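3-oxo-glucose-6-phosphate:glutamate aminotransferase (Bacillus subtilis subsp. subtilis, PDB 4K2M) catalyses the reversible, pyridoxal phosphate-dependent transfer of an amino group from glutamate to 3-dehydro-glucose 6-phosphate, giving kanosamine 6-phosphate, a precursor of an antibiotic. Local coordinates at residues Glu223-Gly228 against Asp239-Ser244; Asp144-Pro149 against Thr192-Pro197. All blocks are in the same frame, centred on the assembly; numbering follows the deposited sequence.

Contact 1: Glu223-Gly228 against Asp239-Ser244; sequences EDACQG and DITTLS. With O1G (3-deoxy-3-[(E)-({3-hydroxy-2-methyl-5-[(phosphonooxy)methyl]pyridin-4-yl}methylidene)amino]-6-O-phosphono-alpha-D-gluco pyranose), chain C.
E223 and T241 lie side by side and point the same way from two parallel strands, so the threonine hydroxyl meets the glutamate at its tip. E223 OE2 accepts from T241 OG1 at 2.5 Å through its anti lone pair; OE1, turned the other way, accepts from H199, and both oxygens of this buried group are thus satisfied. The neighbouring T242 faces the other side of the sheet. Its OG1 stands between its own backbone N and carbonyl carbon (chi1 62°) and from there donates to E223 O at 3.0 Å, tilted from the carbonyl plane. T242 N donates to the same oxygen; threonine suits the place because its short hydroxyl can turn back to the neighbouring strand and add a second bond.

D224 CG is anti to the backbone N (chi1 177°), which brings OD1 back to accept from C226 N at 2.9 Å in an Asx turn. OD2 lies 2.7 Å from the pyridine nitrogen N1' of the external aldimine, and T156 bonds this same oxygen. C226 packs CB to CB on S244 at 3.6 Å. Two hydrogen bonds from these segments hold the adduct: Q227 NE2 donates to O3 and S244 OG to the phosphate oxygen OP2, each at 2.6 Å.

On the side of D224 and T242 the sheet is covered by helix 127-137, through A130 and I131. Strand 258-262 runs along the other edge of strand 240-244, bonded to T241 and L243, while I240 reaches helix 265-275.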
loop_
_atom_site.group_PDB
_atom_site.type_symbol
_atom_site.label_atom_id
_atom_site.label_comp_id
_atom_site.label_asym_id
_atom_site.label_seq_id
_atom_site.Cartn_x
_atom_site.Cartn_y
_atom_site.Cartn_z
ATOM N N GLU A 223 6.632 -9.926 -17.193
ATOM C CA GLU A 223 7.659 -10.622 -16.432
ATOM C C GLU A 223 7.640 -10.158 -14.987
ATOM O O GLU A 223 7.454 -8.972 -14.702
ATOM C CB GLU A 223 9.038 -10.417 -17.049
ATOM C CG GLU A 223 9.491 -8.982 -17.035
ATOM C CD GLU A 223 10.828 -8.770 -17.699
ATOM O OE1 GLU A 223 11.556 -9.754 -17.955
ATOM O OE2 GLU A 223 11.155 -7.595 -17.958
ATOM N N ASP A 224 7.786 -11.113 -14.075
ATOM C CA ASP A 224 7.852 -10.815 -12.654
ATOM C C ASP A 224 9.332 -10.680 -12.370
ATOM O O ASP A 224 10.041 -11.677 -12.217
ATOM C CB ASP A 224 7.268 -11.981 -11.856
ATOM C CG ASP A 224 7.356 -11.778 -10.366
ATOM O OD1 ASP A 224 8.129 -10.912 -9.903
ATOM O OD2 ASP A 224 6.661 -12.515 -9.648
ATOM N N ALA A 225 9.805 -9.442 -12.308
ATOM C CA ALA A 225 11.207 -9.182 -12.024
ATOM C C ALA A 225 11.299 -8.605 -10.622
ATOM O O ALA A 225 12.210 -7.822 -10.312
ATOM C CB ALA A 225 11.778 -8.206 -13.045
ATOM N N CYS A 226 10.348 -8.975 -9.764
ATOM C CA CYS A 226 10.339 -8.405 -8.419
ATOM C C CYS A 226 11.625 -8.663 -7.625
ATOM O O CYS A 226 11.993 -7.858 -6.752
ATOM C CB CYS A 226 9.089 -8.836 -7.647
ATOM S SG CYS A 226 7.589 -8.068 -8.327
ATOM N N GLN A 227 12.341 -9.740 -7.965
ATOM C CA GLN A 227 13.623 -10.039 -7.306
ATOM C C GLN A 227 14.829 -9.739 -8.199
ATOM O O GLN A 227 15.950 -10.095 -7.859
ATOM C CB GLN A 227 13.679 -11.518 -6.909
ATOM C CG GLN A 227 12.718 -11.878 -5.775
ATOM C CD GLN A 227 12.775 -13.356 -5.409
ATOM O OE1 GLN A 227 13.637 -14.093 -5.889
ATOM N NE2 GLN A 227 11.848 -13.794 -4.562
ATOM N N GLY A 228 14.595 -9.099 -9.340
ATOM C CA GLY A 228 15.624 -9.001 -10.366
ATOM C C GLY A 228 16.139 -7.614 -10.740
ATOM O O GLY A 228 16.780 -7.468 -11.792
ATOM N N ASP A 239 6.434 -7.202 -22.615
ATOM C CA ASP A 239 5.486 -6.102 -22.808
ATOM C C ASP A 239 5.384 -5.257 -21.545
ATOM O O ASP A 239 5.347 -4.028 -21.605
ATOM C CB ASP A 239 4.118 -6.644 -23.174
ATOM C CG ASP A 239 4.152 -7.431 -24.455
ATOM O OD1 ASP A 239 4.464 -6.808 -25.491
ATOM O OD2 ASP A 239 3.892 -8.658 -24.417
ATOM N N ILE A 240 5.340 -5.939 -20.407
ATOM C CA ILE A 240 5.385 -5.280 -19.103
ATOM C C ILE A 240 6.427 -5.921 -18.201
ATOM O O ILE A 240 6.556 -7.142 -18.167
ATOM C CB ILE A 240 4.013 -5.352 -18.404
ATOM C CG1 ILE A 240 3.047 -4.380 -19.080
ATOM C CG2 ILE A 240 4.134 -5.050 -16.882
ATOM C CD1 ILE A 240 1.816 -4.068 -18.273
ATOM N N THR A 241 7.163 -5.089 -17.469
ATOM C CA THR A 241 8.096 -5.554 -16.446
ATOM C C THR A 241 7.570 -5.117 -15.076
ATOM O O THR A 241 7.164 -3.969 -14.904
ATOM C CB THR A 241 9.480 -4.907 -16.672
ATOM O OG1 THR A 241 10.014 -5.345 -17.936
ATOM C CG2 THR A 241 10.463 -5.268 -15.551
ATOM N N THR A 242 7.583 -6.004 -14.086
ATOM C CA THR A 242 7.161 -5.584 -12.752
ATOM C C THR A 242 8.317 -5.667 -11.766
ATOM O O THR A 242 9.143 -6.576 -11.838
ATOM C CB THR A 242 5.994 -6.421 -12.241
ATOM O OG1 THR A 242 6.417 -7.787 -12.131
ATOM C CG2 THR A 242 4.833 -6.335 -13.211
ATOM N N LEU A 243 8.346 -4.720 -10.832
ATOM C CA LEU A 243 9.370 -4.673 -9.804
ATOM C C LEU A 243 8.710 -4.623 -8.442
ATOM O O LEU A 243 7.575 -4.171 -8.322
ATOM C CB LEU A 243 10.231 -3.418 -9.963
ATOM C CG LEU A 243 11.096 -3.379 -11.228
ATOM C CD1 LEU A 243 11.779 -2.027 -11.375
ATOM C CD2 LEU A 243 12.150 -4.483 -11.189
ATOM N N SER A 244 9.436 -5.083 -7.420
ATOM C CA SER A 244 9.056 -4.869 -6.021
ATOM C C SER A 244 10.129 -4.044 -5.355
ATOM O O SER A 244 11.325 -4.241 -5.633
ATOM C CB SER A 244 8.967 -6.186 -5.255
ATOM O OG SER A 244 8.790 -5.923 -3.868
HETATM P P O1G C . 5.618 -7.440 -3.078
HETATM C C3A O1G C . 8.554 -12.022 -5.110
HETATM O O3 O1G C . 9.602 -12.519 -4.409
HETATM C C1 O1G C . 9.295 -12.789 1.167
HETATM N "N1'" O1G C . 7.260 -11.860 -7.083
HETATM C C2 O1G C . 9.196 -12.743 -0.360
HETATM O O2 O1G C . 10.482 -13.293 -0.804
HETATM C C9A O1G C . 8.311 -12.389 -6.437
HETATM C C2A O1G C . 9.199 -13.359 -7.199
HETATM C C3 O1G C . 8.963 -11.331 -0.922
HETATM N "N3'" O1G C . 8.631 -11.549 -2.341
HETATM O O1 O1G C . 10.514 -12.196 1.641
HETATM C C4 O1G C . 7.865 -10.571 -0.151
HETATM O O4 O1G C . 8.157 -9.205 -0.506
HETATM C C4A O1G C . 7.720 -11.127 -4.465
HETATM C C4B O1G C . 7.938 -10.743 -3.055
HETATM C C5 O1G C . 8.165 -10.687 1.342
HETATM O O5 O1G C . 8.215 -12.056 1.760
HETATM C C5A O1G C . 6.634 -10.598 -5.156
HETATM C C5T O1G C . 5.599 -9.602 -4.607
HETATM C C6 O1G C . 7.067 -10.163 2.225
HETATM C C6A O1G C . 6.426 -10.991 -6.469
HETATM O OP1 O1G C . 4.128 -7.457 -3.345
HETATM O OP2 O1G C . 6.238 -6.102 -3.311
HETATM O OP3 O1G C . 5.969 -8.117 -1.733
HETATM O OP4 O1G C . 6.266 -8.365 -4.266
HETATM O O6 O1G C . 7.397 -10.019 3.555
HETATM P "P'" O1G C . 6.762 -8.833 4.435
HETATM O OP6 O1G C . 7.245 -7.548 3.795
HETATM O OP7 O1G C . 5.258 -8.984 4.437
HETATM O OP8 O1G C . 7.386 -9.090 5.809
#

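Contact 2: Asp144-Pro149 against Thr192-Pro197; sequences DEVIMP and TKFILP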
loop_
_atom_site.group_PDB
_atom_site.type_symbol
_atom_site.label_atom_id
_atom_site.label_comp_id
_atom_site.label_asym_id
_atom_site.label_seq_id
_atom_site.Cartn_x
_atom_site.Cartn_y
_atom_site.Cartn_z
ATOM N N ASP A 144 -8.972 -16.169 -18.628
ATOM C CA ASP A 144 -7.779 -16.156 -19.462
ATOM C C ASP A 144 -6.673 -16.923 -18.755
ATOM O O ASP A 144 -6.464 -16.750 -17.551
ATOM C CB ASP A 144 -7.270 -14.728 -19.665
ATOM C CG ASP A 144 -8.055 -13.953 -20.700
ATOM O OD1 ASP A 144 -8.909 -14.545 -21.395
ATOM O OD2 ASP A 144 -7.795 -12.733 -20.826
ATOM N N GLU A 145 -5.954 -17.741 -19.508
ATOM C CA GLU A 145 -4.902 -18.554 -18.923
ATOM C C GLU A 145 -3.553 -17.831 -18.949
ATOM O O GLU A 145 -3.213 -17.112 -19.898
ATOM C CB GLU A 145 -4.821 -19.920 -19.610
ATOM C CG GLU A 145 -5.951 -20.866 -19.178
ATOM C CD GLU A 145 -5.985 -22.171 -19.956
ATOM O OE1 GLU A 145 -5.116 -22.396 -20.830
ATOM O OE2 GLU A 145 -6.905 -22.974 -19.682
ATOM N N VAL A 146 -2.786 -18.035 -17.887
ATOM C CA VAL A 146 -1.488 -17.390 -17.735
ATOM C C VAL A 146 -0.477 -18.470 -17.423
ATOM O O VAL A 146 -0.544 -19.081 -16.356
ATOM C CB VAL A 146 -1.514 -16.401 -16.542
ATOM C CG1 VAL A 146 -0.120 -15.745 -16.357
ATOM C CG2 VAL A 146 -2.587 -15.336 -16.746
ATOM N N ILE A 147 0.437 -18.732 -18.354
ATOM C CA ILE A 147 1.442 -19.763 -18.153
ATOM C C ILE A 147 2.542 -19.230 -17.231
ATOM O O ILE A 147 3.079 -18.137 -17.452
ATOM C CB ILE A 147 2.035 -20.212 -19.496
ATOM C CG1 ILE A 147 0.957 -20.946 -20.318
ATOM C CG2 ILE A 147 3.240 -21.118 -19.266
ATOM C CD1 ILE A 147 1.443 -21.328 -21.739
ATOM N N MET A 148 2.882 -19.990 -16.193
ATOM C CA MET A 148 3.806 -19.489 -15.170
ATOM C C MET A 148 4.425 -20.665 -14.433
ATOM O O MET A 148 3.904 -21.799 -14.519
ATOM C CB MET A 148 3.058 -18.562 -14.182
ATOM C CG MET A 148 1.865 -19.198 -13.504
ATOM S SD MET A 148 1.048 -18.062 -12.357
ATOM C CE MET A 148 2.255 -17.949 -11.049
ATOM N N PRO A 149 5.517 -20.412 -13.690
ATOM C CA PRO A 149 6.080 -21.484 -12.856
ATOM C C PRO A 149 5.333 -21.640 -11.535
ATOM O O PRO A 149 4.606 -20.734 -11.096
ATOM C CB PRO A 149 7.512 -21.005 -12.602
ATOM C CG PRO A 149 7.378 -19.502 -12.569
ATOM C CD PRO A 149 6.334 -19.176 -13.622
ATOM N N THR A 192 -5.056 -19.473 -23.614
ATOM C CA THR A 192 -3.799 -18.862 -23.159
ATOM C C THR A 192 -3.683 -17.450 -23.723
ATOM O O THR A 192 -3.815 -17.239 -24.926
ATOM C CB THR A 192 -2.561 -19.646 -23.628
ATOM O OG1 THR A 192 -2.738 -21.035 -23.338
ATOM C CG2 THR A 192 -1.278 -19.112 -22.914
ATOM N N LYS A 193 -3.427 -16.478 -22.858
ATOM C CA LYS A 193 -3.258 -15.105 -23.307
ATOM C C LYS A 193 -1.919 -14.541 -22.857
ATOM O O LYS A 193 -1.400 -13.613 -23.477
ATOM C CB LYS A 193 -4.416 -14.231 -22.801
ATOM C CG LYS A 193 -5.784 -14.581 -23.403
ATOM C CD LYS A 193 -5.730 -14.557 -24.927
ATOM C CE LYS A 193 -7.097 -14.832 -25.559
ATOM N NZ LYS A 193 -7.711 -16.072 -25.021
ATOM N N PHE A 194 -1.348 -15.117 -21.797
ATOM C CA PHE A 194 -0.137 -14.557 -21.180
ATOM C C PHE A 194 0.914 -15.596 -20.842
ATOM O O PHE A 194 0.580 -16.731 -20.509
ATOM C CB PHE A 194 -0.499 -13.877 -19.854
ATOM C CG PHE A 194 -1.469 -12.752 -20.006
ATOM C CD1 PHE A 194 -1.017 -11.474 -20.287
ATOM C CD2 PHE A 194 -2.829 -12.970 -19.874
ATOM C CE1 PHE A 194 -1.917 -10.428 -20.439
ATOM C CE2 PHE A 194 -3.733 -11.927 -20.021
ATOM C CZ PHE A 194 -3.276 -10.657 -20.301
ATOM N N ILE A 195 2.178 -15.187 -20.895
ATOM C CA ILE A 195 3.257 -15.920 -20.244
ATOM C C ILE A 195 3.809 -15.011 -19.150
ATOM O O ILE A 195 4.082 -13.836 -19.405
ATOM C CB ILE A 195 4.407 -16.241 -21.199
ATOM C CG1 ILE A 195 3.888 -16.943 -22.459
ATOM C CG2 ILE A 195 5.400 -17.142 -20.511
ATOM C CD1 ILE A 195 5.014 -17.286 -23.461
ATOM N N LEU A 196 3.988 -15.558 -17.948
ATOM C CA LEU A 196 4.460 -14.775 -16.786
ATOM C C LEU A 196 5.706 -15.450 -16.229
ATOM O O LEU A 196 5.644 -16.187 -15.246
ATOM C CB LEU A 196 3.352 -14.718 -15.723
ATOM C CG LEU A 196 3.292 -13.577 -14.705
ATOM C CD1 LEU A 196 2.180 -13.838 -13.689
ATOM C CD2 LEU A 196 4.608 -13.349 -14.007
ATOM N N PRO A 197 6.855 -15.207 -16.860
ATOM C CA PRO A 197 8.114 -15.741 -16.334
ATOM C C PRO A 197 8.504 -15.009 -15.063
ATOM O O PRO A 197 8.214 -13.816 -14.908
ATOM C CB PRO A 197 9.131 -15.422 -17.444
ATOM C CG PRO A 197 8.541 -14.254 -18.185
ATOM C CD PRO A 197 7.048 -14.401 -18.086
HETATM O O HOH W 1 -8.832 -16.859 -23.027
HETATM O O HOH W 2 -2.384 -22.180 -21.152
#
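K193 lays its CG squarely over one face of the D144 carboxylate, 3.6 Å above D144 CG, and D144 OD2 and E145 O come near the plane of the F194 ring at its edge. V146 CG2 approaches F194 CD2 obliquely at 3.9 Å; L138 and L140 also touch the ring. K193, bent at chi2 and chi4, keeps NZ beyond salt-bridge range of D144 OD1, and a water lies between them; N141 N holds D144 OD2.

E145 crosses T192 at about a right angle. A water bridges them, giving a proton to E145 OE1 and taking one from T192 OG1, and T189 bonds both side chains. On the same face I147 CD1 meets T192 CG2 at 3.7 Å; on the face of V146 and F194, V146 CG1 packs on L196 CB. Beta-branched residues suit such positions, filling the space beside an extended backbone.

E145 O accepts from K193 N, almost straight (179°), and, weakly, from F194 N. This double use marks a beta bulge, beyond which the ladder resumes with I147 N to F194 O at 2.9 Å and L196 N to I147 O at 2.8 Å.

The pair belongs to the mixed seven-stranded sheet, with helix 154-163 on the V146 and L196 side and helix 207-217 against I195, that forms the large domain of the aspartate aminotransferase fold.

Overall arrangement
Followed from the N terminus, the chain passes the N-terminal elements and strand 120-124 before it lays down strand 145-148, goes through helix 154-163 and edge strand 166-169, and returns to place strand 192-195 on the other side of 145-148; contact 2 closes this 42-residue excursion. Helix 207-217 then leads to strand 220-224, and contact 1 closes a short loop of ten residues to strand 240-244. The two closures are in series, neither nested nor crossed. They join inside one sheet, because strands 192-195 and 220-224 are neighbours: D224 N probably bonds P197 O, and D224 CB packs on L196 CD2. Contact 2 thus lies toward the sheet's 166-169 edge, and contact 1 at the cofactor.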